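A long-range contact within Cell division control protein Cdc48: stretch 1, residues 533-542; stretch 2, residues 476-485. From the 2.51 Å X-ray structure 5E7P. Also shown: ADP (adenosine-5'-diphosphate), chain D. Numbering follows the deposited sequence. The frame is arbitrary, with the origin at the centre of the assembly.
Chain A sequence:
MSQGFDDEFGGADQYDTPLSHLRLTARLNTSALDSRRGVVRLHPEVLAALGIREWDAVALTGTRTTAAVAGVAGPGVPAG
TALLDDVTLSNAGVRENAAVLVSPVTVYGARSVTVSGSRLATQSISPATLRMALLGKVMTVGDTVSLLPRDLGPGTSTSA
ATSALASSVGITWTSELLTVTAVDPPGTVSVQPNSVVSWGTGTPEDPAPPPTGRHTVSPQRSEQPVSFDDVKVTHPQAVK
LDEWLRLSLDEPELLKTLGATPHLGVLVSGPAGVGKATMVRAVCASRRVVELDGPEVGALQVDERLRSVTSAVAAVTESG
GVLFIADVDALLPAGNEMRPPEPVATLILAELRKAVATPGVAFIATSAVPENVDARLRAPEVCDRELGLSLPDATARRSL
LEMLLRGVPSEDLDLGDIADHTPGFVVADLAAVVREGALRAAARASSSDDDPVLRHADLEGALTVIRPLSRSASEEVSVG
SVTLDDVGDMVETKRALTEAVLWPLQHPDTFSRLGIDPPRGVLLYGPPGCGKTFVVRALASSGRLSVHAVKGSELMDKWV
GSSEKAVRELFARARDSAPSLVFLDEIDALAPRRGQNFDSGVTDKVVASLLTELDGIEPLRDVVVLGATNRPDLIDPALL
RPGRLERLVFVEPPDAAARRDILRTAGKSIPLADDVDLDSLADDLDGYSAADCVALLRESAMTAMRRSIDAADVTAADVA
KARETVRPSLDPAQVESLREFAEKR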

# COMPACT_ATOMS: atom_id res chain seq x y z
N THR A 533 14.34 8.58 6.84
CA THR A 533 13.22 7.64 6.74
C THR A 533 12.70 7.58 5.31
O THR A 533 12.40 6.50 4.78
CB THR A 533 12.08 8.02 7.71
OG1 THR A 533 12.50 7.76 9.06
CG2 THR A 533 10.83 7.22 7.42
N PHE A 534 12.61 8.74 4.67
CA PHE A 534 12.09 8.86 3.31
C PHE A 534 12.84 7.97 2.32
O PHE A 534 12.23 7.30 1.50
CB PHE A 534 12.17 10.33 2.87
CG PHE A 534 11.41 10.62 1.61
CD1 PHE A 534 10.10 10.19 1.45
CD2 PHE A 534 11.99 11.35 0.59
CE1 PHE A 534 9.40 10.46 0.30
CE2 PHE A 534 11.29 11.63 -0.57
CZ PHE A 534 9.99 11.18 -0.72
N VAL A 535 14.17 7.97 2.41
CA VAL A 535 14.98 7.20 1.48
C VAL A 535 14.86 5.68 1.69
O VAL A 535 14.98 4.91 0.74
CB VAL A 535 16.46 7.65 1.51
CG1 VAL A 535 17.15 7.17 2.79
CG2 VAL A 535 17.20 7.15 0.28
N VAL A 536 14.59 5.27 2.93
CA VAL A 536 14.41 3.85 3.23
C VAL A 536 13.12 3.34 2.59
O VAL A 536 13.08 2.23 2.06
CB VAL A 536 14.36 3.60 4.75
CG1 VAL A 536 14.02 2.15 5.05
CG2 VAL A 536 15.68 3.96 5.38
N ARG A 537 12.08 4.16 2.64
CA ARG A 537 10.80 3.80 2.03
C ARG A 537 10.92 3.73 0.51
O ARG A 537 10.26 2.91 -0.13
CB ARG A 537 9.71 4.79 2.44
CG ARG A 537 9.23 4.61 3.87
CD ARG A 537 8.38 5.78 4.32
NE ARG A 537 7.81 5.60 5.65
CZ ARG A 537 7.20 6.56 6.32
NH1 ARG A 537 6.69 6.32 7.53
NH2 ARG A 537 7.09 7.78 5.80
N ALA A 538 11.75 4.59 -0.06
CA ALA A 538 12.00 4.58 -1.49
C ALA A 538 12.79 3.33 -1.87
O ALA A 538 12.54 2.70 -2.90
CB ALA A 538 12.75 5.83 -1.91
N LEU A 539 13.74 2.99 -1.01
CA LEU A 539 14.58 1.81 -1.19
C LEU A 539 13.74 0.54 -1.11
O LEU A 539 13.97 -0.42 -1.84
CB LEU A 539 15.64 1.78 -0.09
CG LEU A 539 16.81 0.82 -0.25
CD1 LEU A 539 17.81 1.39 -1.26
CD2 LEU A 539 17.47 0.56 1.10
N ALA A 540 12.76 0.56 -0.21
CA ALA A 540 11.94 -0.62 0.06
C ALA A 540 10.85 -0.85 -0.98
O ALA A 540 9.97 -1.67 -0.77
CB ALA A 540 11.33 -0.51 1.45
N SER A 541 10.91 -0.12 -2.09
CA SER A 541 9.90 -0.27 -3.14
C SER A 541 10.50 -0.93 -4.36
O SER A 541 9.87 -0.98 -5.42
CB SER A 541 9.32 1.08 -3.52
OG SER A 541 8.78 1.73 -2.39
N SER A 542 11.72 -1.43 -4.22
CA SER A 542 12.46 -2.03 -5.33
C SER A 542 11.78 -3.28 -5.89
O SER A 542 11.79 -3.50 -7.10
CB SER A 542 13.88 -2.36 -4.89
OG SER A 542 14.54 -1.22 -4.38
PB ADP D . 12.70 12.40 9.77
O1B ADP D . 12.10 13.74 10.12
O2B ADP D . 12.26 11.29 10.70
O3B ADP D . 14.19 12.43 9.52
PA ADP D . 12.59 12.35 6.91
O1A ADP D . 13.90 13.09 7.06
O2A ADP D . 12.52 11.09 6.09
O3A ADP D . 11.99 12.02 8.37
O5' ADP D . 11.53 13.38 6.26
C5' ADP D . 10.23 12.95 5.86
C4' ADP D . 9.68 13.93 4.83
O4' ADP D . 10.68 14.86 4.43
C3' ADP D . 9.22 13.21 3.58
O3' ADP D . 7.79 13.09 3.55
C2' ADP D . 9.69 14.06 2.42
O2' ADP D . 8.59 14.74 1.81
C1' ADP D . 10.65 15.08 3.01
N9 ADP D . 12.00 14.83 2.44
C8 ADP D . 13.08 14.46 3.15
N7 ADP D . 14.16 14.30 2.35
C5 ADP D . 13.77 14.57 1.09
C6 ADP D . 14.42 14.59 -0.24
N6 ADP D . 15.73 14.28 -0.38
N1 ADP D . 13.66 14.93 -1.31
C2 ADP D . 12.36 15.24 -1.17
N3 ADP D . 11.70 15.24 0.01
C4 ADP D . 12.35 14.92 1.16
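Stretch 2, residues 476-485: EVSVGSVTLD

A salt bridge ties the start of stretch 2 to the helix of stretch 1. Arg-537 NH2 donates to Glu-476 OE2 at 2.7 Å, and the carboxylate oxygen lies at the edge of the guanidinium. Val-477 CG2 covers one face of that group, 3.6 Å from Arg-537 NH1. Glu-476 and Val-477 are poorly ordered.

The second polar site follows the end of the helix. Ser-541 OG lies 2.6 Å from Val-482 O. Water 1 donates to Ser-541 OG (2.8 Å) and accepts from Gly-480 N and Val-482 N, both at 3.0 Å, so it links the stretch 2 backbone to the side chain of Ser-541.

Stretch 2 is an irregular loop, with no regular helix or strand. A type II turn runs from Ser-478 to Ser-481, and the backbone angles of Gly-480 suit glycine. The chain then straightens at Val-482 and Thr-483. From Gly-480 to Thr-483 it crosses the end of stretch 1 obliquely, with residue order reversed: Gly-480 CA is 4.6 Å from Ser-541 CA, and Thr-483 CA is 4.2 Å from Ala-538 CA.

Ala-538 lies at this close approach. Its CA makes a CA-H...O contact with Val-482 O at 3.3 Å. Its CB packs on Val-482 CG1 (3.6 Å) and Leu-484 CD2 (3.7 Å). Val-482 CG1 also reaches Phe-534 CE1 at 3.5 Å. ADP C3' lies over one face of the Phe-534 ring.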

# COMPACT_ATOMS: atom_id res chain seq x y z
N GLU A 476 1.32 7.74 2.41
CA GLU A 476 2.58 7.03 2.58
C GLU A 476 2.42 5.89 3.58
O GLU A 476 1.30 5.51 3.93
CB GLU A 476 3.68 8.00 3.01
CG GLU A 476 5.08 7.63 2.52
CD GLU A 476 6.10 8.73 2.77
OE1 GLU A 476 5.76 9.91 2.54
OE2 GLU A 476 7.23 8.43 3.20
N VAL A 477 3.55 5.34 4.04
CA VAL A 477 3.59 4.17 4.93
C VAL A 477 3.08 2.90 4.23
O VAL A 477 3.07 1.81 4.80
CB VAL A 477 2.88 4.43 6.28
CG1 VAL A 477 3.27 3.38 7.31
CG2 VAL A 477 3.25 5.81 6.81
N SER A 478 2.66 3.05 2.98
CA SER A 478 2.36 1.91 2.12
C SER A 478 3.57 1.62 1.25
O SER A 478 4.05 2.50 0.53
CB SER A 478 1.14 2.19 1.25
OG SER A 478 -0.03 2.34 2.03
N VAL A 479 4.08 0.39 1.32
CA VAL A 479 5.23 -0.01 0.54
C VAL A 479 4.94 0.16 -0.95
O VAL A 479 4.00 -0.43 -1.48
CB VAL A 479 5.60 -1.48 0.81
CG1 VAL A 479 6.91 -1.84 0.14
CG2 VAL A 479 5.69 -1.73 2.31
N GLY A 480 5.75 0.97 -1.62
CA GLY A 480 5.57 1.22 -3.04
C GLY A 480 5.08 2.62 -3.37
O GLY A 480 5.09 3.03 -4.53
N SER A 481 4.66 3.36 -2.35
CA SER A 481 4.16 4.72 -2.55
C SER A 481 5.31 5.67 -2.87
O SER A 481 5.12 6.68 -3.55
CB SER A 481 3.39 5.21 -1.32
OG SER A 481 4.25 5.40 -0.21
N VAL A 482 6.50 5.35 -2.37
CA VAL A 482 7.68 6.17 -2.62
C VAL A 482 8.73 5.39 -3.39
O VAL A 482 9.06 4.27 -3.03
CB VAL A 482 8.30 6.65 -1.30
CG1 VAL A 482 9.53 7.51 -1.58
CG2 VAL A 482 7.28 7.42 -0.48
N THR A 483 9.24 5.99 -4.46
CA THR A 483 10.34 5.40 -5.22
C THR A 483 11.55 6.33 -5.19
O THR A 483 11.43 7.49 -4.82
CB THR A 483 9.94 5.13 -6.68
OG1 THR A 483 9.95 6.36 -7.41
CG2 THR A 483 8.56 4.51 -6.75
N LEU A 484 12.71 5.81 -5.58
CA LEU A 484 13.96 6.59 -5.52
C LEU A 484 13.92 7.86 -6.36
O LEU A 484 14.66 8.81 -6.09
CB LEU A 484 15.16 5.73 -5.91
CG LEU A 484 15.62 4.71 -4.87
CD1 LEU A 484 16.77 3.88 -5.40
CD2 LEU A 484 16.02 5.41 -3.58
N ASP A 485 13.06 7.88 -7.37
CA ASP A 485 12.92 9.06 -8.23
C ASP A 485 12.25 10.21 -7.49
O ASP A 485 12.54 11.38 -7.75
CB ASP A 485 12.12 8.71 -9.49
O HOH W 1 7.37 3.18 -0.51
O HOH W 2 12.51 2.44 -5.77